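Local coordinates for bifunctional protein PutA (Bdellovibrio bacteriovorus, PDB 5UR2) that probably converts L-proline to L-glutamate in two oxidations, using a flavin-dependent proline dehydrogenase and an NAD-dependent L-glutamate gamma-semialdehyde dehydrogenase, at residues I272-R277 with D331-L336; S244-T249 with F280-S285; N237-Q242 with W298-K303. All blocks are in the same frame, centred on the assembly; numbering follows the deposited sequence.

How the contacts relate
All three contacts lie in the proline dehydrogenase barrel domain, with its eight parallel strands. Contacts 1 and 3 are buried and both touch the modified flavin, whereas contact 2 is partly buried and joins two helices outside the barrel. Contact 1 joins the end of strand 268-273 and the turn after it to helix 327-343; that strand lies between strands 235-238 and 298-302, the pair bridged by contact 3. Contact 2 uses the helices that precede and follow strand 268-273 in the chain. Their chemistry varies accordingly: a neutral amide-carbonyl bond with methyl packing in contact 1, a lysine-aspartate bridge with water in contact 2, and an amide-guanidinium stack with a weak charged bond in contact 3.

Contact 1: I272-R277 with D331-L336; sequences IQAYLR and DANYEL. With P5F (N-propargylglycine-modified flavin adenine dinucleotide), chain F.
The phenol ring of Tyr334 meets the methyl of Ala274 obliquely, with Ala274 CB 3.9 Å from Tyr334 CD2; the same methyl sits 3.6 Å from Tyr334 CA, so it lies at least as close to the helix backbone as to the ring. The second flat group is the amide of Asn333. Asn333 ND2 donates to Ala274 O over 2.9 Å, meeting a lone pair in the carbonyl plane, while the acceptor is tilted from the amide plane and the N-H...O angle is 141°. Having CG anti to the backbone N (chi1 -170°) carries this amide across to the turn, and ND2 also makes a weak bond with Ser279 OG. A water lies 2.8 Å from Asn333 OD1 and 2.9 Å from Arg277 O, githe amide oxygen a link to the same loop. In barrel terms, the fourth strand, 268-273, ends here in a type I turn, Gln273 to Leu276, closed by Leu276 N to Gln273 O at 3.1 Å, and helix 327-343 packs against it. As usual in TIM barrels, the cofactor lies at this C-terminal end of the strands. Gln273 NE2 donates to flavin O2 at 2.7 Å and 158°, and bonds Glu241 O as well. The Tyr275 ring meets ribose O2B obliquely, CD2 being 3.2 Å from that oxygen. Tyr334 OH bonds Leu301 O of the adjacent strand.

Contact 2: S244-T249 with F280-S285; sequences SVKHLT and FEDVKS
Lys246, which reaches Asp282 across the contact, comes directly after Val245, the residue at the N-cap position of helix 246-257. Val245 O accepts twice, from Thr249 N at 2.9 Å and from Thr249 OG1 at 2.6 Å, and the two donors arrive on opposite faces of its carbonyl plane; both bonds lie in the first turn, where Lys246 also sits. Lys246 leaves with CG anti to the backbone N (chi1 -171°), then bends at chi2 and chi3, and the two side chains approach from opposite directions. Lys246 NZ lies 2.5 Å from Asp282 OD2, a salt bridge to the syn lone pair, though so short a length is doubtful at this resolution and is no measure of strength; Asp282 OD1 stays 3.6 Å from Lys246 NZ. A water bridges the two groups, accepting from Lys246 NZ at 2.8 Å and donating to Asp282 OD1 at 3.0 Å. Asp278, just before helix 279-293, makes a second salt bridge to Lys246 NZ, which would probably favour its charged form. Next along, His247 turns its ring to that of Trp211, and Leu248 packs on helix 211-232. Thr249, finally, packs on Ile270 of strand 268-273 and on Met240 in the loop after strand 235-238. The bridge ties two neighbouring outer helices, with strand 268-273 between them in the chain, an alternation that is the beta/alpha pattern of the TIM barrel.

Contact 3: N237-Q242 with W298-K303; sequences NLDMEQ and WVRLVK. With P5F (N-propargylglycine-modified flavin adenine dinucleotide), chain F.
Arg300 and Asn237 bury the most surface here, with Asp239 next. The amide of Asn237 lies flat over one face of the Arg300 guanidinium, the two planes only 4° apart and Asn237 CG 3.5 Å from Arg300 NH2: a stack. A bend at chi3 (-65°) turns the arginine's head, so that Arg300 NH1 reaches Asp239 OD1 at 2.9 Å. That salt bridge is weak as a hydrogen bond, its N-H...O angle being 125°, and the carboxylate is strongly inclined to the guanidinium. Ser196 OG is a further partner of Arg300 NH2. The cofactor flanks this group: Arg300 NH1 is 3.7 Å from flavin C6, and Asp239 OD2 is 3.2 Å from C23 of the propargylglycine-derived adduct. One residue on, the Met240 backbone makes two hydrogen bonds to the flavin pyrimidine, Met240 N donating to O4 at 3.1 Å and Met240 O accepting from N3 at 2.8 Å. Lys303 NZ holds the pyrophosphate at O1A, 2.8 Å away, and forms a salt bridge with Asp331. Strands 235-238 and 298-302 flank strand 268-273, whose Val271 touches both Asn237 and Arg300; Leu238 CB is directed away from strand 298-302, its side chain touching Thr249 of helix 246-257, and Ala353 of strand 349-353 borders Arg300.

Contact 1: I272-R277 with D331-L336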
loop_
_atom_site.group_PDB
_atom_site.type_symbol
_atom_site.label_atom_id
_atom_site.label_comp_id
_atom_site.label_asym_id
_atom_site.label_seq_id
_atom_site.Cartn_x
_atom_site.Cartn_y
_atom_site.Cartn_z
ATOM N N ILE B 272 42.326 26.442 -9.548
ATOM C CA ILE B 272 42.169 25.009 -9.359
ATOM C C ILE B 272 41.624 24.766 -7.956
ATOM O O ILE B 272 42.095 25.378 -6.989
ATOM C CB ILE B 272 43.505 24.271 -9.587
ATOM C CG1 ILE B 272 43.878 24.282 -11.079
ATOM C CG2 ILE B 272 43.435 22.844 -9.060
ATOM C CD1 ILE B 272 42.908 23.493 -11.967
ATOM N N GLN B 273 40.621 23.872 -7.851
ATOM C CA GLN B 273 39.926 23.566 -6.595
ATOM C C GLN B 273 40.424 22.229 -6.048
ATOM O O GLN B 273 40.116 21.169 -6.603
ATOM C CB GLN B 273 38.411 23.517 -6.798
ATOM C CG GLN B 273 37.813 24.835 -7.337
ATOM C CD GLN B 273 36.713 24.609 -8.353
ATOM O OE1 GLN B 273 36.815 23.718 -9.200
ATOM N NE2 GLN B 273 35.656 25.431 -8.297
ATOM N N ALA B 274 41.173 22.277 -4.941
ATOM C CA ALA B 274 41.750 21.067 -4.381
ATOM C C ALA B 274 40.707 20.121 -3.797
ATOM O O ALA B 274 41.039 18.970 -3.512
ATOM C CB ALA B 274 42.785 21.421 -3.295
ATOM N N TYR B 275 39.470 20.549 -3.601
ATOM C CA TYR B 275 38.512 19.578 -3.095
ATOM C C TYR B 275 37.987 18.655 -4.187
ATOM O O TYR B 275 37.185 17.760 -3.880
ATOM C CB TYR B 275 37.358 20.283 -2.354
ATOM C CG TYR B 275 36.293 21.024 -3.159
ATOM C CD1 TYR B 275 36.428 21.287 -4.530
ATOM C CD2 TYR B 275 35.140 21.498 -2.510
ATOM C CE1 TYR B 275 35.419 21.987 -5.233
ATOM C CE2 TYR B 275 34.144 22.190 -3.193
ATOM C CZ TYR B 275 34.274 22.429 -4.548
ATOM O OH TYR B 275 33.269 23.135 -5.193
ATOM N N LEU B 276 38.418 18.842 -5.439
ATOM C CA LEU B 276 38.042 17.940 -6.521
ATOM C C LEU B 276 38.982 16.741 -6.564
ATOM O O LEU B 276 40.202 16.886 -6.401
ATOM C CB LEU B 276 38.073 18.644 -7.879
ATOM C CG LEU B 276 37.028 19.753 -8.071
ATOM C CD1 LEU B 276 37.137 20.362 -9.472
ATOM C CD2 LEU B 276 35.617 19.226 -7.778
ATOM N N ARG B 277 38.404 15.556 -6.820
ATOM C CA ARG B 277 39.212 14.338 -6.915
ATOM C C ARG B 277 40.215 14.385 -8.072
ATOM O O ARG B 277 41.280 13.754 -7.989
ATOM C CB ARG B 277 38.299 13.106 -7.054
ATOM C CG ARG B 277 37.405 12.881 -5.833
ATOM C CD ARG B 277 36.329 11.784 -6.014
ATOM N NE ARG B 277 35.461 11.776 -4.834
ATOM C CZ ARG B 277 35.742 11.151 -3.689
ATOM N NH1 ARG B 277 36.865 10.459 -3.552
ATOM N NH2 ARG B 277 34.910 11.232 -2.667
ATOM N N ASP B 331 42.155 19.038 2.458
ATOM C CA ASP B 331 43.358 19.666 2.993
ATOM C C ASP B 331 44.606 18.930 2.512
ATOM O O ASP B 331 45.549 19.544 1.998
ATOM C CB ASP B 331 43.318 19.663 4.525
ATOM C CG ASP B 331 42.238 20.587 5.111
ATOM O OD1 ASP B 331 41.696 21.473 4.406
ATOM O OD2 ASP B 331 41.945 20.426 6.314
ATOM N N ALA B 332 44.599 17.596 2.611
ATOM C CA ALA B 332 45.780 16.823 2.233
ATOM C C ALA B 332 46.078 16.979 0.751
ATOM O O ALA B 332 47.242 17.114 0.353
ATOM C CB ALA B 332 45.596 15.344 2.588
ATOM N N ASN B 333 45.033 16.956 -0.079
ATOM C CA ASN B 333 45.221 17.154 -1.509
ATOM C C ASN B 333 45.705 18.573 -1.808
ATOM O O ASN B 333 46.511 18.778 -2.723
ATOM C CB ASN B 333 43.910 16.862 -2.243
ATOM C CG ASN B 333 44.095 16.816 -3.732
ATOM O OD1 ASN B 333 44.768 15.916 -4.248
ATOM N ND2 ASN B 333 43.519 17.777 -4.439
ATOM N N TYR B 334 45.224 19.566 -1.049
ATOM C CA TYR B 334 45.719 20.932 -1.218
ATOM C C TYR B 334 47.227 20.973 -1.015
ATOM O O TYR B 334 47.966 21.524 -1.841
ATOM C CB TYR B 334 45.024 21.879 -0.235
ATOM C CG TYR B 334 45.273 23.354 -0.500
ATOM C CD1 TYR B 334 46.503 23.947 -0.221
ATOM C CD2 TYR B 334 44.256 24.157 -1.007
ATOM C CE1 TYR B 334 46.729 25.306 -0.474
ATOM C CE2 TYR B 334 44.457 25.497 -1.254
ATOM C CZ TYR B 334 45.695 26.075 -0.987
ATOM O OH TYR B 334 45.867 27.413 -1.252
ATOM N N GLU B 335 47.702 20.376 0.078
ATOM C CA GLU B 335 49.131 20.421 0.358
ATOM C C GLU B 335 49.923 19.663 -0.704
ATOM O O GLU B 335 50.991 20.118 -1.129
ATOM C CB GLU B 335 49.397 19.904 1.778
ATOM C CG GLU B 335 48.844 20.859 2.841
ATOM C CD GLU B 335 49.151 20.482 4.294
ATOM O OE1 GLU B 335 50.058 19.672 4.561
ATOM O OE2 GLU B 335 48.464 21.023 5.182
ATOM N N LEU B 336 49.394 18.536 -1.179
ATOM C CA LEU B 336 50.060 17.794 -2.249
ATOM C C LEU B 336 50.158 18.640 -3.520
ATOM O O LEU B 336 51.215 18.709 -4.157
ATOM C CB LEU B 336 49.301 16.483 -2.508
ATOM C CG LEU B 336 49.772 15.610 -3.673
ATOM C CD1 LEU B 336 51.080 14.879 -3.276
ATOM C CD2 LEU B 336 48.712 14.616 -4.121
HETATM P PA P5F F . 39.097 25.530 5.331
HETATM O O1A P5F F . 40.520 25.025 5.747
HETATM O O2A P5F F . 38.078 25.585 6.357
HETATM O O5B P5F F . 38.400 24.689 4.296
HETATM C C5B P5F F . 37.004 24.704 4.023
HETATM C C4B P5F F . 36.764 23.982 2.688
HETATM O O4B P5F F . 36.911 22.584 2.769
HETATM C C3B P5F F . 35.418 24.170 2.049
HETATM O O3B P5F F . 35.293 25.388 1.421
HETATM C C2B P5F F . 35.355 23.038 1.103
HETATM O O2B P5F F . 36.057 23.365 -0.047
HETATM C C1B P5F F . 36.081 21.962 1.827
HETATM N N9A P5F F . 35.228 21.040 2.533
HETATM C C8A P5F F . 34.296 21.325 3.522
HETATM N N7A P5F F . 33.740 20.176 3.926
HETATM C C5A P5F F . 34.297 19.102 3.230
HETATM C C6A P5F F . 34.099 17.723 3.216
HETATM N N6A P5F F . 33.141 17.111 4.092
HETATM N N1A P5F F . 34.806 16.940 2.379
HETATM C C2A P5F F . 35.723 17.467 1.540
HETATM N N3A P5F F . 35.918 18.817 1.509
HETATM C C4A P5F F . 35.247 19.644 2.321
HETATM N N1 P5F F . 36.313 28.669 -4.613
HETATM C C2 P5F F . 36.022 28.103 -5.909
HETATM O O2 P5F F . 35.460 26.847 -5.960
HETATM N N3 P5F F . 36.319 28.821 -7.113
HETATM C C4 P5F F . 36.901 30.112 -7.094
HETATM O O4 P5F F . 37.165 30.757 -8.309
HETATM C C4X P5F F . 37.200 30.715 -5.727
HETATM N N5 P5F F . 37.673 32.090 -5.583
HETATM C C5X P5F F . 38.336 32.413 -4.304
HETATM C C6 P5F F . 39.314 33.543 -4.237
HETATM C C7 P5F F . 40.016 33.800 -3.033
HETATM C C7M P5F F . 41.004 34.945 -2.980
HETATM C C8 P5F F . 39.799 32.986 -1.880
HETATM C C8M P5F F . 40.530 33.228 -0.585
HETATM C C9 P5F F . 38.877 31.914 -1.935
HETATM C C9A P5F F . 38.132 31.639 -3.197
HETATM N N10 P5F F . 37.195 30.515 -3.257
HETATM C C10 P5F F . 36.902 29.992 -4.562
HETATM C "C1'" P5F F . 36.711 29.804 -2.048
HETATM C "C2'" P5F F . 37.695 28.740 -1.559
HETATM O "O2'" P5F F . 37.729 27.718 -2.480
HETATM C "C3'" P5F F . 37.387 28.163 -0.176
HETATM O "O3'" P5F F . 36.161 27.534 -0.228
HETATM C "C4'" P5F F . 37.333 29.183 0.952
HETATM O "O4'" P5F F . 38.184 30.221 0.605
HETATM C "C5'" P5F F . 37.598 28.624 2.363
HETATM O "O5'" P5F F . 38.623 27.651 2.411
HETATM P P P5F F . 39.757 27.537 3.565
HETATM O O1P P5F F . 41.151 26.914 3.170
HETATM O O2P P5F F . 39.741 29.011 4.119
HETATM O O3P P5F F . 38.917 26.920 4.834
HETATM C C21 P5F F . 35.447 33.184 -6.416
HETATM C C22 P5F F . 36.652 32.690 -6.056
HETATM C C23 P5F F . 34.826 32.863 -7.786
HETATM O O HOH W 1 43.421 15.277 -6.651
#

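Contact 2: S244-T249 with F280-S285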
loop_
_atom_site.group_PDB
_atom_site.type_symbol
_atom_site.label_atom_id
_atom_site.label_comp_id
_atom_site.label_asym_id
_atom_site.label_seq_id
_atom_site.Cartn_x
_atom_site.Cartn_y
_atom_site.Cartn_z
ATOM N N SER B 244 30.387 21.044 -13.425
ATOM C CA SER B 244 29.859 20.853 -14.773
ATOM C C SER B 244 30.571 21.717 -15.827
ATOM O O SER B 244 30.472 21.418 -17.017
ATOM C CB SER B 244 28.359 21.153 -14.798
ATOM O OG SER B 244 28.130 22.499 -14.379
ATOM N N VAL B 245 31.285 22.770 -15.431
ATOM C CA VAL B 245 32.045 23.563 -16.386
ATOM C C VAL B 245 33.537 23.534 -16.098
ATOM O O VAL B 245 34.286 24.326 -16.674
ATOM C CB VAL B 245 31.540 25.023 -16.447
ATOM C CG1 VAL B 245 30.050 25.079 -16.815
ATOM C CG2 VAL B 245 31.781 25.739 -15.124
ATOM N N LYS B 246 33.999 22.649 -15.204
ATOM C CA LYS B 246 35.414 22.698 -14.832
ATOM C C LYS B 246 36.301 22.339 -16.015
ATOM O O LYS B 246 37.245 23.067 -16.333
ATOM C CB LYS B 246 35.710 21.761 -13.649
ATOM C CG LYS B 246 37.125 21.928 -13.074
ATOM C CD LYS B 246 38.170 21.018 -13.746
ATOM C CE LYS B 246 37.854 19.529 -13.512
ATOM N NZ LYS B 246 38.898 18.584 -14.067
ATOM N N HIS B 247 36.024 21.204 -16.663
ATOM C CA HIS B 247 36.856 20.774 -17.783
ATOM C C HIS B 247 36.778 21.779 -18.931
ATOM O O HIS B 247 37.803 22.145 -19.521
ATOM C CB HIS B 247 36.431 19.363 -18.218
ATOM C CG HIS B 247 37.305 18.762 -19.274
ATOM N ND1 HIS B 247 36.923 17.666 -20.024
ATOM C CD2 HIS B 247 38.537 19.111 -19.719
ATOM C CE1 HIS B 247 37.883 17.367 -20.882
ATOM N NE2 HIS B 247 38.871 18.231 -20.720
ATOM N N LEU B 248 35.575 22.274 -19.225
ATOM C CA LEU B 248 35.428 23.266 -20.283
ATOM C C LEU B 248 36.247 24.523 -19.980
ATOM O O LEU B 248 36.905 25.075 -20.867
ATOM C CB LEU B 248 33.949 23.594 -20.469
ATOM C CG LEU B 248 33.554 24.609 -21.544
ATOM C CD1 LEU B 248 33.968 24.118 -22.926
ATOM C CD2 LEU B 248 32.059 24.873 -21.487
ATOM N N THR B 249 36.234 24.975 -18.726
ATOM C CA THR B 249 36.989 26.166 -18.347
ATOM C C THR B 249 38.481 25.974 -18.587
ATOM O O THR B 249 39.174 26.902 -19.021
ATOM C CB THR B 249 36.702 26.520 -16.887
ATOM O OG1 THR B 249 35.287 26.690 -16.729
ATOM C CG2 THR B 249 37.410 27.826 -16.491
ATOM N N PHE B 280 44.564 17.077 -8.653
ATOM C CA PHE B 280 46.008 16.864 -8.749
ATOM C C PHE B 280 46.406 16.491 -10.173
ATOM O O PHE B 280 47.446 16.936 -10.665
ATOM C CB PHE B 280 46.486 15.812 -7.739
ATOM C CG PHE B 280 47.981 15.577 -7.761
ATOM C CD1 PHE B 280 48.871 16.624 -7.508
ATOM C CD2 PHE B 280 48.499 14.297 -7.962
ATOM C CE1 PHE B 280 50.267 16.411 -7.520
ATOM C CE2 PHE B 280 49.869 14.068 -7.960
ATOM C CZ PHE B 280 50.766 15.129 -7.740
ATOM N N GLU B 281 45.587 15.699 -10.863
ATOM C CA GLU B 281 45.888 15.408 -12.263
ATOM C C GLU B 281 45.848 16.673 -13.114
ATOM O O GLU B 281 46.688 16.846 -14.008
ATOM C CB GLU B 281 44.939 14.351 -12.809
ATOM C CG GLU B 281 45.288 12.939 -12.349
ATOM C CD GLU B 281 44.128 11.956 -12.518
ATOM O OE1 GLU B 281 43.156 12.008 -11.730
ATOM O OE2 GLU B 281 44.203 11.129 -13.450
ATOM N N ASP B 282 44.889 17.576 -12.846
ATOM C CA ASP B 282 44.845 18.849 -13.571
ATOM C C ASP B 282 46.064 19.713 -13.267
ATOM O O ASP B 282 46.558 20.416 -14.151
ATOM C CB ASP B 282 43.573 19.638 -13.248
ATOM C CG ASP B 282 42.315 19.019 -13.855
ATOM O OD1 ASP B 282 42.403 18.277 -14.861
ATOM O OD2 ASP B 282 41.222 19.284 -13.312
ATOM N N VAL B 283 46.534 19.715 -12.014
ATOM C CA VAL B 283 47.738 20.475 -11.673
ATOM C C VAL B 283 48.932 19.969 -12.476
ATOM O O VAL B 283 49.709 20.749 -13.033
ATOM C CB VAL B 283 48.010 20.392 -10.158
ATOM C CG1 VAL B 283 49.433 20.862 -9.830
ATOM C CG2 VAL B 283 46.963 21.183 -9.367
ATOM N N LYS B 284 49.092 18.656 -12.557
ATOM C CA LYS B 284 50.195 18.104 -13.327
ATOM C C LYS B 284 50.033 18.439 -14.801
ATOM O O LYS B 284 51.011 18.752 -15.495
ATOM C CB LYS B 284 50.275 16.591 -13.105
ATOM C CG LYS B 284 50.715 16.240 -11.673
ATOM C CD LYS B 284 50.382 14.812 -11.276
ATOM C CE LYS B 284 51.483 13.855 -11.734
ATOM N NZ LYS B 284 51.160 13.077 -12.957
ATOM N N SER B 285 48.794 18.386 -15.292
ATOM C CA SER B 285 48.538 18.631 -16.702
ATOM C C SER B 285 48.779 20.098 -17.058
ATOM O O SER B 285 49.384 20.403 -18.091
ATOM C CB SER B 285 47.111 18.176 -17.024
ATOM O OG SER B 285 46.790 18.443 -18.364
HETATM O O HOH W 2 39.944 18.336 -16.648
#

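Contact 3: N237-Q242 with W298-K303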
loop_
_atom_site.group_PDB
_atom_site.type_symbol
_atom_site.label_atom_id
_atom_site.label_comp_id
_atom_site.label_asym_id
_atom_site.label_seq_id
_atom_site.Cartn_x
_atom_site.Cartn_y
_atom_site.Cartn_z
ATOM N N ASN B 237 42.579 37.071 -14.039
ATOM C CA ASN B 237 42.409 35.749 -13.461
ATOM C C ASN B 237 41.047 35.192 -13.857
ATOM O O ASN B 237 40.031 35.883 -13.733
ATOM C CB ASN B 237 42.540 35.800 -11.935
ATOM C CG ASN B 237 42.739 34.430 -11.334
ATOM O OD1 ASN B 237 41.779 33.678 -11.162
ATOM N ND2 ASN B 237 43.985 34.093 -11.023
ATOM N N LEU B 238 41.027 33.950 -14.337
ATOM C CA LEU B 238 39.788 33.271 -14.694
ATOM C C LEU B 238 39.390 32.417 -13.502
ATOM O O LEU B 238 40.165 31.543 -13.085
ATOM C CB LEU B 238 39.965 32.414 -15.952
ATOM C CG LEU B 238 38.688 31.787 -16.534
ATOM C CD1 LEU B 238 37.697 32.889 -16.915
ATOM C CD2 LEU B 238 38.980 30.893 -17.733
ATOM N N ASP B 239 38.222 32.710 -12.917
ATOM C CA ASP B 239 37.755 31.925 -11.780
ATOM C C ASP B 239 37.332 30.528 -12.230
ATOM O O ASP B 239 37.201 30.233 -13.422
ATOM C CB ASP B 239 36.610 32.628 -11.040
ATOM C CG ASP B 239 37.085 33.845 -10.217
ATOM O OD1 ASP B 239 38.277 33.914 -9.848
ATOM O OD2 ASP B 239 36.260 34.730 -9.912
ATOM N N MET B 240 37.115 29.654 -11.252
ATOM C CA MET B 240 36.617 28.311 -11.518
ATOM C C MET B 240 35.274 28.148 -10.842
ATOM O O MET B 240 35.162 28.330 -9.620
ATOM C CB MET B 240 37.574 27.227 -11.028
ATOM C CG MET B 240 37.118 25.854 -11.472
ATOM S SD MET B 240 37.096 25.693 -13.260
ATOM C CE MET B 240 38.862 25.530 -13.541
ATOM N N GLU B 241 34.274 27.780 -11.635
ATOM C CA GLU B 241 32.908 27.615 -11.156
ATOM C C GLU B 241 32.629 26.139 -10.874
ATOM O O GLU B 241 33.549 25.392 -10.519
ATOM C CB GLU B 241 31.927 28.211 -12.178
ATOM C CG GLU B 241 32.106 29.720 -12.328
ATOM C CD GLU B 241 31.546 30.272 -13.640
ATOM O OE1 GLU B 241 32.165 30.024 -14.695
ATOM O OE2 GLU B 241 30.499 30.970 -13.616
ATOM N N GLN B 242 31.373 25.715 -11.025
ATOM C CA GLN B 242 30.953 24.378 -10.618
ATOM C C GLN B 242 31.561 23.296 -11.515
ATOM O O GLN B 242 32.106 23.558 -12.592
ATOM C CB GLN B 242 29.426 24.266 -10.612
ATOM C CG GLN B 242 28.788 24.457 -11.959
ATOM C CD GLN B 242 28.530 25.927 -12.298
ATOM O OE1 GLN B 242 28.828 26.845 -11.506
ATOM N NE2 GLN B 242 27.977 26.154 -13.487
ATOM N N TRP B 298 49.784 31.733 -13.902
ATOM C CA TRP B 298 49.523 31.540 -12.482
ATOM C C TRP B 298 48.383 30.551 -12.236
ATOM O O TRP B 298 47.436 30.467 -13.020
ATOM C CB TRP B 298 49.184 32.878 -11.822
ATOM C CG TRP B 298 50.373 33.745 -11.668
ATOM C CD1 TRP B 298 51.046 34.382 -12.664
ATOM C CD2 TRP B 298 51.041 34.078 -10.448
ATOM N NE1 TRP B 298 52.094 35.095 -12.140
ATOM C CE2 TRP B 298 52.116 34.926 -10.782
ATOM C CE3 TRP B 298 50.836 33.744 -9.106
ATOM C CZ2 TRP B 298 52.989 35.443 -9.827
ATOM C CZ3 TRP B 298 51.706 34.263 -8.152
ATOM C CH2 TRP B 298 52.774 35.098 -8.522
ATOM N N VAL B 299 48.489 29.804 -11.135
ATOM C CA VAL B 299 47.406 28.978 -10.622
ATOM C C VAL B 299 47.017 29.502 -9.247
ATOM O O VAL B 299 47.853 29.554 -8.336
ATOM C CB VAL B 299 47.796 27.497 -10.536
ATOM C CG1 VAL B 299 46.687 26.718 -9.848
ATOM C CG2 VAL B 299 48.033 26.945 -11.910
ATOM N N ARG B 300 45.764 29.915 -9.093
ATOM C CA ARG B 300 45.258 30.275 -7.770
ATOM C C ARG B 300 44.660 29.021 -7.152
ATOM O O ARG B 300 43.598 28.554 -7.578
ATOM C CB ARG B 300 44.218 31.389 -7.838
ATOM C CG ARG B 300 43.618 31.706 -6.476
ATOM C CD ARG B 300 42.335 32.482 -6.604
ATOM N NE ARG B 300 42.537 33.804 -7.190
ATOM C CZ ARG B 300 41.550 34.523 -7.716
ATOM N NH1 ARG B 300 40.309 34.024 -7.733
ATOM N NH2 ARG B 300 41.800 35.717 -8.230
ATOM N N LEU B 301 45.337 28.470 -6.155
ATOM C CA LEU B 301 44.922 27.201 -5.575
ATOM C C LEU B 301 43.954 27.489 -4.428
ATOM O O LEU B 301 44.309 28.190 -3.473
ATOM C CB LEU B 301 46.144 26.416 -5.108
ATOM C CG LEU B 301 45.926 24.981 -4.637
ATOM C CD1 LEU B 301 45.393 24.079 -5.755
ATOM C CD2 LEU B 301 47.230 24.432 -4.055
ATOM N N VAL B 302 42.714 27.013 -4.562
ATOM C CA VAL B 302 41.690 27.163 -3.537
ATOM C C VAL B 302 41.267 25.766 -3.110
ATOM O O VAL B 302 41.698 24.771 -3.682
ATOM C CB VAL B 302 40.471 27.980 -4.025
ATOM C CG1 VAL B 302 40.911 29.272 -4.685
ATOM C CG2 VAL B 302 39.616 27.165 -5.006
ATOM N N LYS B 303 40.407 25.692 -2.096
ATOM C CA LYS B 303 39.822 24.388 -1.793
ATOM C C LYS B 303 38.559 24.141 -2.620
ATOM O O LYS B 303 38.504 23.166 -3.372
ATOM C CB LYS B 303 39.587 24.236 -0.287
ATOM C CG LYS B 303 40.933 24.069 0.388
ATOM C CD LYS B 303 40.904 23.933 1.868
ATOM C CE LYS B 303 42.347 24.060 2.388
ATOM N NZ LYS B 303 42.430 24.095 3.859
HETATM P PA P5F F . 39.097 25.530 5.331
HETATM O O1A P5F F . 40.520 25.025 5.747
HETATM O O2A P5F F . 38.078 25.585 6.357
HETATM O O5B P5F F . 38.400 24.689 4.296
HETATM C C5B P5F F . 37.004 24.704 4.023
HETATM C C4B P5F F . 36.764 23.982 2.688
HETATM O O4B P5F F . 36.911 22.584 2.769
HETATM C C3B P5F F . 35.418 24.170 2.049
HETATM O O3B P5F F . 35.293 25.388 1.421
HETATM C C2B P5F F . 35.355 23.038 1.103
HETATM O O2B P5F F . 36.057 23.365 -0.047
HETATM C C1B P5F F . 36.081 21.962 1.827
HETATM N N9A P5F F . 35.228 21.040 2.533
HETATM C C8A P5F F . 34.296 21.325 3.522
HETATM N N7A P5F F . 33.740 20.176 3.926
HETATM C C5A P5F F . 34.297 19.102 3.230
HETATM C C6A P5F F . 34.099 17.723 3.216
HETATM N N6A P5F F . 33.141 17.111 4.092
HETATM N N1A P5F F . 34.806 16.940 2.379
HETATM C C2A P5F F . 35.723 17.467 1.540
HETATM N N3A P5F F . 35.918 18.817 1.509
HETATM C C4A P5F F . 35.247 19.644 2.321
HETATM N N1 P5F F . 36.313 28.669 -4.613
HETATM C C2 P5F F . 36.022 28.103 -5.909
HETATM O O2 P5F F . 35.460 26.847 -5.960
HETATM N N3 P5F F . 36.319 28.821 -7.113
HETATM C C4 P5F F . 36.901 30.112 -7.094
HETATM O O4 P5F F . 37.165 30.757 -8.309
HETATM C C4X P5F F . 37.200 30.715 -5.727
HETATM N N5 P5F F . 37.673 32.090 -5.583
HETATM C C5X P5F F . 38.336 32.413 -4.304
HETATM C C6 P5F F . 39.314 33.543 -4.237
HETATM C C7 P5F F . 40.016 33.800 -3.033
HETATM C C7M P5F F . 41.004 34.945 -2.980
HETATM C C8 P5F F . 39.799 32.986 -1.880
HETATM C C8M P5F F . 40.530 33.228 -0.585
HETATM C C9 P5F F . 38.877 31.914 -1.935
HETATM C C9A P5F F . 38.132 31.639 -3.197
HETATM N N10 P5F F . 37.195 30.515 -3.257
HETATM C C10 P5F F . 36.902 29.992 -4.562
HETATM C "C1'" P5F F . 36.711 29.804 -2.048
HETATM C "C2'" P5F F . 37.695 28.740 -1.559
HETATM O "O2'" P5F F . 37.729 27.718 -2.480
HETATM C "C3'" P5F F . 37.387 28.163 -0.176
HETATM O "O3'" P5F F . 36.161 27.534 -0.228
HETATM C "C4'" P5F F . 37.333 29.183 0.952
HETATM O "O4'" P5F F . 38.184 30.221 0.605
HETATM C "C5'" P5F F . 37.598 28.624 2.363
HETATM O "O5'" P5F F . 38.623 27.651 2.411
HETATM P P P5F F . 39.757 27.537 3.565
HETATM O O1P P5F F . 41.151 26.914 3.170
HETATM O O2P P5F F . 39.741 29.011 4.119
HETATM O O3P P5F F . 38.917 26.920 4.834
HETATM C C21 P5F F . 35.447 33.184 -6.416
HETATM C C22 P5F F . 36.652 32.690 -6.056
HETATM C C23 P5F F . 34.826 32.863 -7.786
#